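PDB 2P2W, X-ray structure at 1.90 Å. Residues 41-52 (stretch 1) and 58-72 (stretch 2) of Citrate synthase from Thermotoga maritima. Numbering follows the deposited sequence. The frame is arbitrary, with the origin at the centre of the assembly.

Stretch 1, residues 41-52: TFEETAYFLWYG
Stretch 2, residues 58-72: SELEEFKRKMADYRE

Two helices cross almost at right angles and hold each other by shape. Helix 42-51 and helix 58-69 approach to 9.8 Å between axes, with 101° between their N-to-C directions. The register is set where Glu43 CA lies 6.3 Å from Lys64 CA and Glu44 CA 6.5 Å from Leu60 CA. Both backbones are regular: Tyr47 N donates to Glu43 O at 2.9 Å, and Phe63 N to Glu59 O at 2.8 Å. Thr41 (chi1 p) caps the first helix, its OG1 accepting from Glu44 N at 3.2 Å; Gly52 leaves it with positive phi (84°), a backbone that suits glycine.

The contact buries 600 Å², both sides summed, and is built from two reciprocal knobs. Glu43 points toward the second helix and fits among Leu60, Phe63, Lys64 and Met67. With chi1 m and chi2 near 99°, its aliphatic part does the packing: Glu43 CB is 3.7 Å from Lys64 CG, and Glu43 CG is 3.7 Å from Met67 SD. Each carboxylate oxygen takes a hydrogen bond from a water, and OE2 is also bonded elsewhere in the structure. Water 1 donates to Glu43 OE1 (2.6 Å) and accepts from Lys64 NZ (2.8 Å); water 2 donates to Glu43 OE2 (2.6 Å) and to Lys64 O (2.9 Å). The buried acid is thus linked to Lys64 through two waters, and no direct hydrogen bond links the stretches. Arg71 adds opposite charge, its NH2 4.3 Å from Glu43 OE2, too far for a salt bridge.

Phe63 (chi1 t, chi2 64°) is the answering knob, set among Glu43, Tyr47, Trp50 and Tyr51. A flat ring suits this hollow because its face and edge meet different neighbours. Tyr47 (t, chi2 -78°) turns its edge to the Phe63 face, with centroids 5.2 Å apart, planes at 83°, and Tyr47 CD2 3.6 Å from Phe63 CG. At the Phe63 edge lie Trp50 CZ3, 3.9 Å from Phe63 CZ, and Glu43 O, 3.4 Å from Phe63 CE2. Tyr51 CE2 comes within 4.0 Å of Phe63 CE1; both Trp50 and Tyr51 have chi1 m.

Leu60 and Met67 help wall the Glu43 hollow and make contacts of their own. Leu60 leaves its backbone sideways, but t, p rotamers bring CD1 to 3.8 Å from Glu44 CA, so a branched tip packs against the backbone. Met67 (m, t, p) bends its flexible chain to place CE 4.3 Å from Phe42 CE1. Tyr47 also reaches Glu59, its OH 3.5 Å from Glu59 CD. The rule is plain: one knob from each helix, and an acid whose stem packs while two waters link its carboxylate to Lys64.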

ATOM      1  N   THR A  41       8.732   4.712 -27.683  1.00 19.77           N
ATOM      2  CA  THR A  41       7.976   3.474 -27.531  1.00 19.67           C
ATOM      3  C   THR A  41       7.988   3.147 -26.042  1.00 20.37           C
ATOM      4  O   THR A  41       8.742   3.751 -25.278  1.00 19.21           O
ATOM      5  CB  THR A  41       8.643   2.300 -28.276  1.00 19.92           C
ATOM      6  OG1 THR A  41       9.969   2.116 -27.765  1.00 20.36           O
ATOM      7  CG2 THR A  41       8.711   2.575 -29.770  1.00 21.30           C
ATOM      8  N   PHE A  42       7.165   2.188 -25.632  1.00 20.68           N
ATOM      9  CA  PHE A  42       7.106   1.806 -24.227  1.00 20.06           C
ATOM     10  C   PHE A  42       8.490   1.413 -23.715  1.00 20.46           C
ATOM     11  O   PHE A  42       8.967   1.956 -22.720  1.00 20.06           O
ATOM     12  CB  PHE A  42       6.144   0.631 -24.033  1.00 19.69           C
ATOM     13  CG  PHE A  42       5.771   0.378 -22.594  1.00 20.16           C
ATOM     14  CD1 PHE A  42       6.665  -0.245 -21.726  1.00 18.88           C
ATOM     15  CD2 PHE A  42       4.516   0.747 -22.112  1.00 19.43           C
ATOM     16  CE1 PHE A  42       6.314  -0.500 -20.397  1.00 20.34           C
ATOM     17  CE2 PHE A  42       4.151   0.498 -20.785  1.00 19.10           C
ATOM     18  CZ  PHE A  42       5.050  -0.127 -19.924  1.00 19.55           C
ATOM     19  N   GLU A  43       9.130   0.467 -24.397  1.00 19.93           N
ATOM     20  CA  GLU A  43      10.444  -0.001 -23.981  1.00 19.56           C
ATOM     21  C   GLU A  43      11.522   1.076 -23.975  1.00 19.45           C
ATOM     22  O   GLU A  43      12.341   1.120 -23.059  1.00 20.74           O
ATOM     23  CB  GLU A  43      10.900  -1.176 -24.851  1.00 19.91           C
ATOM     24  CG  GLU A  43      10.044  -2.424 -24.699  1.00 19.19           C
ATOM     25  CD  GLU A  43       9.011  -2.577 -25.798  1.00 19.51           C
ATOM     26  OE1 GLU A  43       8.485  -1.552 -26.283  1.00 19.06           O
ATOM     27  OE2 GLU A  43       8.715  -3.731 -26.170  1.00 19.47           O
ATOM     28  N   GLU A  44      11.532   1.943 -24.984  1.00 18.26           N
ATOM     29  CA  GLU A  44      12.546   2.995 -25.036  1.00 19.37           C
ATOM     30  C   GLU A  44      12.394   4.021 -23.916  1.00 19.89           C
ATOM     31  O   GLU A  44      13.381   4.432 -23.303  1.00 20.10           O
ATOM     32  CB  GLU A  44      12.524   3.717 -26.388  1.00 20.38           C
ATOM     33  CG  GLU A  44      13.697   4.673 -26.566  1.00 21.55           C
ATOM     34  CD  GLU A  44      13.617   5.485 -27.843  1.00 24.26           C
ATOM     35  OE1 GLU A  44      12.695   6.317 -27.969  1.00 24.27           O
ATOM     36  OE2 GLU A  44      14.481   5.285 -28.724  1.00 23.46           O
ATOM     37  N   THR A  45      11.163   4.446 -23.643  1.00 19.16           N
ATOM     38  CA  THR A  45      10.958   5.423 -22.582  1.00 18.71           C
ATOM     39  C   THR A  45      11.170   4.789 -21.206  1.00 18.33           C
ATOM     40  O   THR A  45      11.687   5.432 -20.297  1.00 18.94           O
ATOM     41  CB  THR A  45       9.559   6.059 -22.667  1.00 19.08           C
ATOM     42  OG1 THR A  45       9.468   6.833 -23.875  1.00 20.14           O
ATOM     43  CG2 THR A  45       9.314   6.978 -21.463  1.00 18.74           C
ATOM     44  N   ALA A  46      10.789   3.523 -21.062  1.00 17.50           N
ATOM     45  CA  ALA A  46      10.973   2.827 -19.790  1.00 18.96           C
ATOM     46  C   ALA A  46      12.472   2.698 -19.531  1.00 19.60           C
ATOM     47  O   ALA A  46      12.944   2.870 -18.406  1.00 18.35           O
ATOM     48  CB  ALA A  46      10.324   1.452 -19.844  1.00 17.74           C
ATOM     49  N   TYR A  47      13.216   2.394 -20.588  1.00 20.28           N
ATOM     50  CA  TYR A  47      14.664   2.262 -20.479  1.00 20.76           C
ATOM     51  C   TYR A  47      15.220   3.596 -19.989  1.00 21.19           C
ATOM     52  O   TYR A  47      16.041   3.652 -19.072  1.00 22.14           O
ATOM     53  CB  TYR A  47      15.268   1.934 -21.845  1.00 20.91           C
ATOM     54  CG  TYR A  47      16.770   1.756 -21.826  1.00 21.30           C
ATOM     55  CD1 TYR A  47      17.625   2.860 -21.785  1.00 22.44           C
ATOM     56  CD2 TYR A  47      17.336   0.487 -21.832  1.00 21.78           C
ATOM     57  CE1 TYR A  47      19.011   2.699 -21.753  1.00 21.91           C
ATOM     58  CE2 TYR A  47      18.718   0.314 -21.801  1.00 23.36           C
ATOM     59  CZ  TYR A  47      19.548   1.423 -21.761  1.00 24.23           C
ATOM     60  OH  TYR A  47      20.911   1.247 -21.741  1.00 25.31           O
ATOM     61  N   PHE A  48      14.755   4.671 -20.616  1.00 21.57           N
ATOM     62  CA  PHE A  48      15.192   6.020 -20.277  1.00 21.35           C
ATOM     63  C   PHE A  48      14.896   6.369 -18.819  1.00 21.66           C
ATOM     64  O   PHE A  48      15.728   6.959 -18.131  1.00 21.20           O
ATOM     65  CB  PHE A  48      14.517   7.025 -21.215  1.00 21.92           C
ATOM     66  CG  PHE A  48      14.929   8.451 -20.985  1.00 22.71           C
ATOM     67  CD1 PHE A  48      16.269   8.785 -20.815  1.00 24.03           C
ATOM     68  CD2 PHE A  48      13.978   9.465 -20.967  1.00 23.24           C
ATOM     69  CE1 PHE A  48      16.658  10.112 -20.629  1.00 24.68           C
ATOM     70  CE2 PHE A  48      14.354  10.794 -20.785  1.00 25.10           C
ATOM     71  CZ  PHE A  48      15.699  11.117 -20.615  1.00 24.93           C
ATOM     72  N   LEU A  49      13.711   5.998 -18.346  1.00 21.93           N
ATOM     73  CA  LEU A  49      13.337   6.284 -16.964  1.00 21.30           C
ATOM     74  C   LEU A  49      14.181   5.497 -15.955  1.00 21.42           C
ATOM     75  O   LEU A  49      14.605   6.043 -14.940  1.00 23.17           O
ATOM     76  CB  LEU A  49      11.848   5.990 -16.747  1.00 20.04           C
ATOM     77  CG  LEU A  49      10.893   7.019 -17.357  1.00 20.53           C
ATOM     78  CD1 LEU A  49       9.449   6.539 -17.256  1.00 20.82           C
ATOM     79  CD2 LEU A  49      11.069   8.349 -16.630  1.00 20.35           C
ATOM     80  N   TRP A  50      14.432   4.221 -16.243  1.00 21.30           N
ATOM     81  CA  TRP A  50      15.214   3.374 -15.344  1.00 22.30           C
ATOM     82  C   TRP A  50      16.728   3.568 -15.408  1.00 23.13           C
ATOM     83  O   TRP A  50      17.402   3.529 -14.381  1.00 23.65           O
ATOM     84  CB  TRP A  50      14.919   1.888 -15.601  1.00 21.89           C
ATOM     85  CG  TRP A  50      13.641   1.386 -14.994  1.00 20.32           C
ATOM     86  CD1 TRP A  50      13.169   1.648 -13.737  1.00 21.19           C
ATOM     87  CD2 TRP A  50      12.696   0.498 -15.600  1.00 20.95           C
ATOM     88  NE1 TRP A  50      11.987   0.975 -13.523  1.00 21.20           N
ATOM     89  CE2 TRP A  50      11.673   0.263 -14.650  1.00 21.34           C
ATOM     90  CE3 TRP A  50      12.614  -0.124 -16.854  1.00 19.21           C
ATOM     91  CZ2 TRP A  50      10.578  -0.570 -14.917  1.00 20.30           C
ATOM     92  CZ3 TRP A  50      11.524  -0.953 -17.120  1.00 20.13           C
ATOM     93  CH2 TRP A  50      10.521  -1.167 -16.152  1.00 19.44           C
ATOM     94  N   TYR A  51      17.262   3.771 -16.608  1.00 22.78           N
ATOM     95  CA  TYR A  51      18.709   3.917 -16.774  1.00 24.22           C
ATOM     96  C   TYR A  51      19.259   5.331 -16.849  1.00 25.03           C
ATOM     97  O   TYR A  51      20.464   5.531 -16.699  1.00 24.99           O
ATOM     98  CB  TYR A  51      19.159   3.114 -17.994  1.00 25.07           C
ATOM     99  CG  TYR A  51      19.035   1.622 -17.782  1.00 26.74           C
ATOM    100  CD1 TYR A  51      19.993   0.920 -17.047  1.00 27.79           C
ATOM    101  CD2 TYR A  51      17.939   0.917 -18.280  1.00 26.99           C
ATOM    102  CE1 TYR A  51      19.862  -0.446 -16.813  1.00 27.94           C
ATOM    103  CE2 TYR A  51      17.798  -0.446 -18.051  1.00 28.27           C
ATOM    104  CZ  TYR A  51      18.763  -1.121 -17.316  1.00 28.18           C
ATOM    105  OH  TYR A  51      18.626  -2.472 -17.093  1.00 28.69           O
ATOM    106  N   GLY A  52      18.393   6.310 -17.084  1.00 24.75           N
ATOM    107  CA  GLY A  52      18.845   7.692 -17.138  1.00 25.35           C
ATOM    108  C   GLY A  52      19.414   8.192 -18.455  1.00 25.82           C
ATOM    109  O   GLY A  52      19.920   9.311 -18.528  1.00 25.77           O
ATOM    110  N   SER A  58      21.598  -0.979 -30.337  1.00 28.38           N
ATOM    111  CA  SER A  58      21.828  -2.305 -29.772  1.00 27.89           C
ATOM    112  C   SER A  58      21.278  -2.433 -28.350  1.00 26.47           C
ATOM    113  O   SER A  58      20.745  -3.478 -27.979  1.00 25.53           O
ATOM    114  CB  SER A  58      23.324  -2.648 -29.791  1.00 27.37           C
ATOM    115  OG  SER A  58      24.084  -1.706 -29.056  1.00 31.75           O
ATOM    116  N   GLU A  59      21.407  -1.379 -27.554  1.00 24.83           N
ATOM    117  CA  GLU A  59      20.892  -1.424 -26.191  1.00 26.18           C
ATOM    118  C   GLU A  59      19.374  -1.603 -26.200  1.00 25.32           C
ATOM    119  O   GLU A  59      18.838  -2.426 -25.458  1.00 24.57           O
ATOM    120  CB  GLU A  59      21.271  -0.151 -25.426  1.00 26.26           C
ATOM    121  CG  GLU A  59      22.633  -0.239 -24.742  1.00 28.74           C
ATOM    122  CD  GLU A  59      23.188   1.117 -24.362  1.00 30.80           C
ATOM    123  OE1 GLU A  59      22.693   2.133 -24.897  1.00 32.46           O
ATOM    124  OE2 GLU A  59      24.124   1.171 -23.536  1.00 32.39           O
ATOM    125  N   LEU A  60      18.683  -0.844 -27.046  1.00 24.47           N
ATOM    126  CA  LEU A  60      17.230  -0.953 -27.129  1.00 24.47           C
ATOM    127  C   LEU A  60      16.820  -2.341 -27.610  1.00 25.35           C
ATOM    128  O   LEU A  60      15.876  -2.934 -27.090  1.00 23.96           O
ATOM    129  CB  LEU A  60      16.662   0.100 -28.082  1.00 22.71           C
ATOM    130  CG  LEU A  60      15.133   0.091 -28.209  1.00 23.19           C
ATOM    131  CD1 LEU A  60      14.507   0.277 -26.836  1.00 21.73           C
ATOM    132  CD2 LEU A  60      14.687   1.199 -29.147  1.00 24.83           C
ATOM    133  N   GLU A  61      17.535  -2.849 -28.607  1.00 26.33           N
ATOM    134  CA  GLU A  61      17.249  -4.167 -29.158  1.00 27.25           C
ATOM    135  C   GLU A  61      17.361  -5.228 -28.068  1.00 26.01           C
ATOM    136  O   GLU A  61      16.478  -6.072 -27.912  1.00 23.42           O
ATOM    137  CB  GLU A  61      18.226  -4.490 -30.292  1.00 31.17           C
ATOM    138  CG  GLU A  61      17.821  -5.689 -31.133  1.00 38.99           C
ATOM    139  CD  GLU A  61      18.909  -6.124 -32.108  1.00 44.01           C
ATOM    140  OE1 GLU A  61      20.042  -6.418 -31.658  1.00 45.71           O
ATOM    141  OE2 GLU A  61      18.627  -6.171 -33.326  1.00 46.81           O
ATOM    142  N   GLU A  62      18.456  -5.182 -27.316  1.00 24.91           N
ATOM    143  CA  GLU A  62      18.683  -6.138 -26.239  1.00 25.52           C
ATOM    144  C   GLU A  62      17.679  -5.954 -25.102  1.00 23.77           C
ATOM    145  O   GLU A  62      17.221  -6.927 -24.502  1.00 20.65           O
ATOM    146  CB  GLU A  62      20.111  -5.994 -25.707  1.00 29.40           C
ATOM    147  CG  GLU A  62      21.164  -6.575 -26.639  1.00 35.72           C
ATOM    148  CD  GLU A  62      22.555  -6.033 -26.363  1.00 40.20           C
ATOM    149  OE1 GLU A  62      22.864  -5.753 -25.184  1.00 42.17           O
ATOM    150  OE2 GLU A  62      23.340  -5.898 -27.327  1.00 42.22           O
ATOM    151  N   PHE A  63      17.334  -4.705 -24.810  1.00 22.99           N
ATOM    152  CA  PHE A  63      16.380  -4.431 -23.744  1.00 21.64           C
ATOM    153  C   PHE A  63      14.990  -4.935 -24.135  1.00 21.00           C
ATOM    154  O   PHE A  63      14.244  -5.429 -23.291  1.00 20.73           O
ATOM    155  CB  PHE A  63      16.328  -2.930 -23.440  1.00 21.37           C
ATOM    156  CG  PHE A  63      15.477  -2.581 -22.246  1.00 21.85           C
ATOM    157  CD1 PHE A  63      15.828  -3.021 -20.969  1.00 23.15           C
ATOM    158  CD2 PHE A  63      14.316  -1.829 -22.400  1.00 21.06           C
ATOM    159  CE1 PHE A  63      15.032  -2.720 -19.860  1.00 23.99           C
ATOM    160  CE2 PHE A  63      13.512  -1.520 -21.299  1.00 22.31           C
ATOM    161  CZ  PHE A  63      13.870  -1.967 -20.027  1.00 23.23           C
ATOM    162  N   LYS A  64      14.638  -4.807 -25.413  1.00 20.34           N
ATOM    163  CA  LYS A  64      13.331  -5.271 -25.870  1.00 22.17           C
ATOM    164  C   LYS A  64      13.248  -6.787 -25.771  1.00 21.34           C
ATOM    165  O   LYS A  64      12.205  -7.333 -25.417  1.00 20.38           O
ATOM    166  CB  LYS A  64      13.054  -4.820 -27.310  1.00 23.96           C
ATOM    167  CG  LYS A  64      12.484  -3.410 -27.409  1.00 27.37           C
ATOM    168  CD  LYS A  64      12.287  -2.964 -28.854  1.00 30.84           C
ATOM    169  CE  LYS A  64      11.224  -3.801 -29.552  1.00 33.65           C
ATOM    170  NZ  LYS A  64      10.432  -2.995 -30.526  1.00 36.94           N
ATOM    171  N   ARG A  65      14.347  -7.468 -26.078  1.00 20.71           N
ATOM    172  CA  ARG A  65      14.362  -8.925 -25.985  1.00 19.82           C
ATOM    173  C   ARG A  65      14.286  -9.363 -24.523  1.00 20.16           C
ATOM    174  O   ARG A  65      13.705 -10.403 -24.210  1.00 19.86           O
ATOM    175  CB  ARG A  65      15.625  -9.502 -26.636  1.00 21.22           C
ATOM    176  CG  ARG A  65      15.650  -9.381 -28.156  1.00 21.50           C
ATOM    177  CD  ARG A  65      16.533 -10.461 -28.766  1.00 27.18           C
ATOM    178  NE  ARG A  65      17.911 -10.377 -28.302  1.00 30.12           N
ATOM    179  CZ  ARG A  65      18.880  -9.734 -28.949  1.00 34.38           C
ATOM    180  NH1 ARG A  65      18.621  -9.118 -30.094  1.00 34.82           N
ATOM    181  NH2 ARG A  65      20.106  -9.703 -28.446  1.00 35.89           N
ATOM    182  N   LYS A  66      14.871  -8.565 -23.633  1.00 20.32           N
ATOM    183  CA  LYS A  66      14.860  -8.866 -22.203  1.00 20.14           C
ATOM    184  C   LYS A  66      13.436  -8.796 -21.660  1.00 20.33           C
ATOM    185  O   LYS A  66      12.953  -9.735 -21.019  1.00 19.96           O
ATOM    186  CB  LYS A  66      15.740  -7.870 -21.437  1.00 22.57           C
ATOM    187  CG  LYS A  66      15.687  -8.047 -19.921  1.00 22.93           C
ATOM    188  CD  LYS A  66      16.643  -7.103 -19.203  1.00 27.64           C
ATOM    189  CE  LYS A  66      18.076  -7.585 -19.311  1.00 30.52           C
ATOM    190  NZ  LYS A  66      18.430  -8.438 -18.141  1.00 34.50           N
ATOM    191  N   MET A  67      12.763  -7.674 -21.903  1.00 18.85           N
ATOM    192  CA  MET A  67      11.394  -7.530 -21.427  1.00 19.47           C
ATOM    193  C   MET A  67      10.511  -8.618 -22.031  1.00 19.37           C
ATOM    194  O   MET A  67       9.673  -9.194 -21.342  1.00 18.79           O
ATOM    195  CB  MET A  67      10.843  -6.142 -21.770  1.00 19.17           C
ATOM    196  CG  MET A  67      11.488  -5.023 -20.959  1.00 21.51           C
ATOM    197  SD  MET A  67      10.659  -3.434 -21.164  1.00 22.54           S
ATOM    198  CE  MET A  67       9.081  -3.788 -20.395  1.00 21.56           C
ATOM    199  N   ALA A  68      10.718  -8.914 -23.310  1.00 19.15           N
ATOM    200  CA  ALA A  68       9.923  -9.936 -23.989  1.00 20.35           C
ATOM    201  C   ALA A  68      10.151 -11.328 -23.393  1.00 21.15           C
ATOM    202  O   ALA A  68       9.274 -12.193 -23.448  1.00 22.22           O
ATOM    203  CB  ALA A  68      10.252  -9.948 -25.479  1.00 21.06           C
ATOM    204  N   ASP A  69      11.328 -11.539 -22.819  1.00 19.46           N
ATOM    205  CA  ASP A  69      11.673 -12.822 -22.223  1.00 20.30           C
ATOM    206  C   ASP A  69      11.126 -12.937 -20.785  1.00 21.20           C
ATOM    207  O   ASP A  69      11.165 -14.009 -20.185  1.00 22.70           O
ATOM    208  CB  ASP A  69      13.201 -12.980 -22.245  1.00 19.93           C
ATOM    209  CG  ASP A  69      13.653 -14.423 -22.107  1.00 20.92           C
ATOM    210  OD1 ASP A  69      13.024 -15.315 -22.718  1.00 19.21           O
ATOM    211  OD2 ASP A  69      14.660 -14.660 -21.404  1.00 20.47           O
ATOM    212  N   TYR A  70      10.602 -11.833 -20.253  1.00 20.88           N
ATOM    213  CA  TYR A  70      10.056 -11.798 -18.890  1.00 23.06           C
ATOM    214  C   TYR A  70       8.526 -11.753 -18.806  1.00 22.71           C
ATOM    215  O   TYR A  70       7.971 -11.481 -17.736  1.00 21.08           O
ATOM    216  CB  TYR A  70      10.586 -10.577 -18.131  1.00 24.39           C
ATOM    217  CG  TYR A  70      12.044 -10.614 -17.743  1.00 26.52           C
ATOM    218  CD1 TYR A  70      12.661 -11.808 -17.370  1.00 29.41           C
ATOM    219  CD2 TYR A  70      12.788  -9.435 -17.668  1.00 27.80           C
ATOM    220  CE1 TYR A  70      13.986 -11.825 -16.926  1.00 32.52           C
ATOM    221  CE2 TYR A  70      14.107  -9.439 -17.226  1.00 29.20           C
ATOM    222  CZ  TYR A  70      14.700 -10.635 -16.855  1.00 32.42           C
ATOM    223  OH  TYR A  70      16.001 -10.643 -16.406  1.00 36.09           O
ATOM    224  N   ARG A  71       7.845 -12.033 -19.912  1.00 22.10           N
ATOM    225  CA  ARG A  71       6.382 -11.971 -19.944  1.00 20.68           C
ATOM    226  C   ARG A  71       5.603 -13.161 -19.391  1.00 20.43           C
ATOM    227  O   ARG A  71       4.376 -13.096 -19.276  1.00 19.29           O
ATOM    228  CB  ARG A  71       5.922 -11.723 -21.379  1.00 20.79           C
ATOM    229  CG  ARG A  71       6.459 -10.440 -21.973  1.00 19.69           C
ATOM    230  CD  ARG A  71       6.111 -10.328 -23.444  1.00 19.06           C
ATOM    231  NE  ARG A  71       6.696  -9.128 -24.031  1.00 20.33           N
ATOM    232  CZ  ARG A  71       6.755  -8.886 -25.335  1.00 20.23           C
ATOM    233  NH1 ARG A  71       6.261  -9.768 -26.194  1.00 20.47           N
ATOM    234  NH2 ARG A  71       7.316  -7.766 -25.775  1.00 19.33           N
ATOM    235  N   GLU A  72       6.292 -14.240 -19.041  1.00 19.99           N
ATOM    236  CA  GLU A  72       5.602 -15.432 -18.555  1.00 21.33           C
ATOM    237  C   GLU A  72       5.223 -15.435 -17.078  1.00 21.93           C
ATOM    238  O   GLU A  72       5.933 -14.887 -16.235  1.00 19.80           O
ATOM    239  CB  GLU A  72       6.446 -16.684 -18.832  1.00 23.03           C
ATOM    240  CG  GLU A  72       6.763 -16.944 -20.294  1.00 27.19           C
ATOM    241  CD  GLU A  72       5.519 -17.120 -21.143  1.00 31.20           C
ATOM    242  OE1 GLU A  72       4.543 -17.722 -20.654  1.00 33.43           O
ATOM    243  OE2 GLU A  72       5.519 -16.657 -22.302  1.00 36.05           O
TER
HETATM  244  O   HOH W   1       9.066  -1.186 -28.811  1.00 28.73           O
HETATM  245  O   HOH W   2       9.592  -6.159 -25.814  1.00 32.67           O